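Local coordinates for protein acyl-coenzyme A oxidase 3 (Yarrowia lipolytica, PDB 5YS9) that uses FAD to oxidise acyl-CoA substrates of various chain lengths to (2E)-enoyl-CoA in peroxisomal beta-oxidation, passing the electrons to O2 to form H2O2, at residues A[78-82]-A[257-261]. Residues are numbered along the deposited sequence.
With FAD (flavin-adenine dinucleotide), chain C.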
loop_
_atom_site.group_PDB
_atom_site.type_symbol
_atom_site.label_atom_id
_atom_site.label_comp_id
_atom_site.label_asym_id
_atom_site.label_seq_id
_atom_site.Cartn_x
_atom_site.Cartn_y
_atom_site.Cartn_z
ATOM N N LYS A 78 21.346 -3.140 0.881
ATOM C CA LYS A 78 21.294 -3.460 -0.533
ATOM C C LYS A 78 22.540 -4.143 -1.081
ATOM O O LYS A 78 22.386 -5.002 -1.879
ATOM C CB LYS A 78 20.860 -2.256 -1.384
ATOM C CG LYS A 78 21.824 -1.687 -2.416
ATOM C CD LYS A 78 21.102 -1.185 -3.683
ATOM C CE LYS A 78 21.777 0.032 -4.344
ATOM N NZ LYS A 78 22.963 -0.285 -5.195
ATOM N N GLU A 79 23.738 -3.843 -0.594
ATOM C CA GLU A 79 24.979 -4.414 -1.154
ATOM C C GLU A 79 25.055 -5.901 -0.866
ATOM O O GLU A 79 25.631 -6.653 -1.646
ATOM C CB GLU A 79 26.257 -3.754 -0.599
ATOM C CG GLU A 79 26.444 -2.257 -0.870
ATOM C CD GLU A 79 25.456 -1.312 -0.136
ATOM O OE1 GLU A 79 24.900 -1.677 0.941
ATOM O OE2 GLU A 79 25.208 -0.184 -0.651
ATOM N N GLN A 80 24.442 -6.331 0.232
ATOM C CA GLN A 80 24.476 -7.715 0.666
ATOM C C GLN A 80 23.406 -8.513 -0.041
ATOM O O GLN A 80 23.618 -9.682 -0.440
ATOM C CB GLN A 80 24.324 -7.780 2.186
ATOM C CG GLN A 80 24.972 -9.011 2.764
ATOM C CD GLN A 80 24.694 -9.238 4.256
ATOM O OE1 GLN A 80 24.543 -8.284 5.047
ATOM N NE2 GLN A 80 24.669 -10.532 4.652
ATOM N N LEU A 81 22.255 -7.890 -0.227
ATOM C CA LEU A 81 21.216 -8.448 -1.111
ATOM C C LEU A 81 21.736 -8.700 -2.545
ATOM O O LEU A 81 21.480 -9.770 -3.157
ATOM C CB LEU A 81 20.014 -7.521 -1.163
ATOM C CG LEU A 81 18.699 -7.707 -0.359
ATOM C CD1 LEU A 81 18.664 -8.772 0.712
ATOM C CD2 LEU A 81 18.231 -6.352 0.167
ATOM N N ARG A 82 22.445 -7.716 -3.080
ATOM C CA ARG A 82 23.097 -7.849 -4.377
ATOM C C ARG A 82 24.088 -9.040 -4.365
ATOM O O ARG A 82 24.072 -9.868 -5.273
ATOM C CB ARG A 82 23.855 -6.561 -4.737
ATOM C CG ARG A 82 23.000 -5.360 -5.050
ATOM C CD ARG A 82 22.331 -5.562 -6.393
ATOM N NE ARG A 82 21.542 -4.408 -6.775
ATOM C CZ ARG A 82 21.959 -3.400 -7.529
ATOM N NH1 ARG A 82 21.136 -2.412 -7.782
ATOM N NH2 ARG A 82 23.184 -3.354 -8.018
ATOM N N ASP A 257 15.775 -5.141 -4.122
ATOM C CA ASP A 257 17.095 -4.588 -4.255
ATOM C C ASP A 257 18.151 -5.596 -4.685
ATOM O O ASP A 257 19.210 -5.206 -5.104
ATOM C CB ASP A 257 17.505 -3.832 -3.000
ATOM C CG ASP A 257 17.171 -2.357 -3.074
ATOM O OD1 ASP A 257 17.281 -1.752 -4.140
ATOM O OD2 ASP A 257 16.794 -1.792 -2.054
ATOM N N ALA A 258 17.874 -6.885 -4.551
ATOM C CA ALA A 258 18.838 -7.893 -4.983
ATOM C C ALA A 258 19.072 -7.837 -6.481
ATOM O O ALA A 258 20.099 -8.346 -6.953
ATOM C CB ALA A 258 18.356 -9.281 -4.628
ATOM N N ILE A 259 18.111 -7.315 -7.238
ATOM C CA ILE A 259 18.212 -7.220 -8.692
ATOM C C ILE A 259 18.967 -5.981 -9.122
ATOM O O ILE A 259 18.677 -4.892 -8.679
ATOM C CB ILE A 259 16.835 -7.137 -9.365
ATOM C CG1 ILE A 259 15.938 -8.272 -8.925
ATOM C CG2 ILE A 259 16.967 -7.133 -10.877
ATOM C CD1 ILE A 259 14.478 -7.936 -9.071
ATOM N N ASP A 260 19.915 -6.164 -10.022
ATOM C CA ASP A 260 20.799 -5.080 -10.485
ATOM C C ASP A 260 20.306 -4.391 -11.766
ATOM O O ASP A 260 20.902 -4.506 -12.829
ATOM C CB ASP A 260 22.254 -5.593 -10.659
ATOM C CG ASP A 260 22.379 -6.707 -11.694
ATOM O OD1 ASP A 260 21.515 -7.601 -11.708
ATOM O OD2 ASP A 260 23.365 -6.728 -12.447
ATOM N N ASN A 261 19.220 -3.648 -11.632
ATOM C CA ASN A 261 18.591 -3.013 -12.753
ATOM C C ASN A 261 19.514 -1.899 -13.200
ATOM O O ASN A 261 19.950 -1.064 -12.402
ATOM C CB ASN A 261 17.244 -2.421 -12.393
ATOM C CG ASN A 261 16.241 -3.460 -12.030
ATOM O OD1 ASN A 261 15.533 -4.001 -12.902
ATOM N ND2 ASN A 261 16.122 -3.734 -10.720
HETATM P PA FAD C . 4.185 4.011 -18.905
HETATM O O1A FAD C . 4.718 5.278 -19.453
HETATM O O2A FAD C . 3.734 2.931 -19.811
HETATM O O5B FAD C . 2.931 4.416 -18.034
HETATM C C5B FAD C . 3.080 5.318 -16.950
HETATM C C4B FAD C . 1.738 5.637 -16.322
HETATM O O4B FAD C . 0.884 6.224 -17.296
HETATM C C3B FAD C . 1.060 4.379 -15.847
HETATM O O3B FAD C . 0.401 4.633 -14.624
HETATM C C2B FAD C . 0.000 4.109 -16.870
HETATM O O2B FAD C . -1.151 3.602 -16.223
HETATM C C1B FAD C . -0.287 5.454 -17.485
HETATM N N9A FAD C . -0.607 5.226 -18.907
HETATM C C8A FAD C . 0.233 4.834 -19.873
HETATM N N7A FAD C . -0.417 4.700 -21.041
HETATM C C5A FAD C . -1.695 5.005 -20.828
HETATM C C6A FAD C . -2.922 5.068 -21.634
HETATM N N6A FAD C . -2.911 4.771 -22.945
HETATM N N1A FAD C . -4.055 5.431 -21.014
HETATM C C2A FAD C . -4.083 5.727 -19.711
HETATM N N3A FAD C . -3.013 5.690 -18.925
HETATM C C4A FAD C . -1.817 5.346 -19.418
HETATM N N1 FAD C . 11.690 -3.799 -18.552
HETATM C C2 FAD C . 12.456 -4.615 -19.290
HETATM O O2 FAD C . 12.357 -4.585 -20.514
HETATM N N3 FAD C . 13.320 -5.471 -18.768
HETATM C C4 FAD C . 13.490 -5.577 -17.469
HETATM O O4 FAD C . 14.303 -6.373 -17.019
HETATM C C4X FAD C . 12.699 -4.721 -16.585
HETATM N N5 FAD C . 12.834 -4.782 -15.267
HETATM C C5X FAD C . 12.108 -3.980 -14.487
HETATM C C6 FAD C . 12.289 -4.072 -13.130
HETATM C C7 FAD C . 11.572 -3.271 -12.286
HETATM C C7M FAD C . 11.790 -3.410 -10.809
HETATM C C8 FAD C . 10.599 -2.308 -12.845
HETATM C C8M FAD C . 9.796 -1.425 -11.941
HETATM C C9 FAD C . 10.407 -2.218 -14.208
HETATM C C9A FAD C . 11.132 -3.022 -15.055
HETATM N N10 FAD C . 10.959 -2.953 -16.442
HETATM C C10 FAD C . 11.758 -3.793 -17.222
HETATM C "C1'" FAD C . 10.036 -2.004 -17.062
HETATM C "C2'" FAD C . 8.557 -2.333 -16.963
HETATM O "O2'" FAD C . 8.291 -3.416 -17.837
HETATM C "C3'" FAD C . 7.762 -1.095 -17.377
HETATM O "O3'" FAD C . 7.997 -0.120 -16.378
HETATM C "C4'" FAD C . 6.246 -1.223 -17.531
HETATM O "O4'" FAD C . 5.868 -2.303 -18.373
HETATM C "C5'" FAD C . 5.677 0.008 -18.195
HETATM O "O5'" FAD C . 5.852 1.127 -17.356
HETATM P P FAD C . 6.391 2.510 -17.902
HETATM O O1P FAD C . 7.439 2.958 -16.961
HETATM O O2P FAD C . 6.685 2.365 -19.348
HETATM O O3P FAD C . 5.135 3.462 -17.737
HETATM O O HOH W 1 18.193 -1.687 -6.458
#
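Arg-82, one turn into helix 78-92 of the N-terminal acyl-CoA oxidase domain, reaches into the loop joining strands 245-249 and 262-272 of the middle domain. Its chain bends at chi1 and chi2 (both m) and then extends (chi3 t), bringing NE to 3.0 Å from Asp-257 O in a hydrogen bond. The guanidinium lies with one face against Asp-260 CB (3.6 Å from Arg-82 NH2), while NH2 makes a salt bridge to Asp-249. A water accepts a weak bond from Arg-82 NH1 (3.3 Å) and lies 2.5 Å from Asp-257 OD1. One turn earlier, Lys-78 lays CD 3.9 Å from Asp-257 OD1, but its amine leads away; Asp-257 has its salt bridge with Lys-252. Leu-81, with chi1 and chi2 both off the usual wells and so no standard rotamer, sets CB 4.2 Å from Ala-258 CB and CD2 4.1 Å from Asp-257 CB. Asp-260, chi1 p, turns its carboxylate away from helix 78-92, to a salt bridge with Arg-121 and a hydrogen bond with Ser-207. Asn-261 borders the flavin of FAD. One direct hydrogen bond beside an apolar Leu-81/Ala-258 patch thus joins helix 78-92 to the loop leading to the flavin.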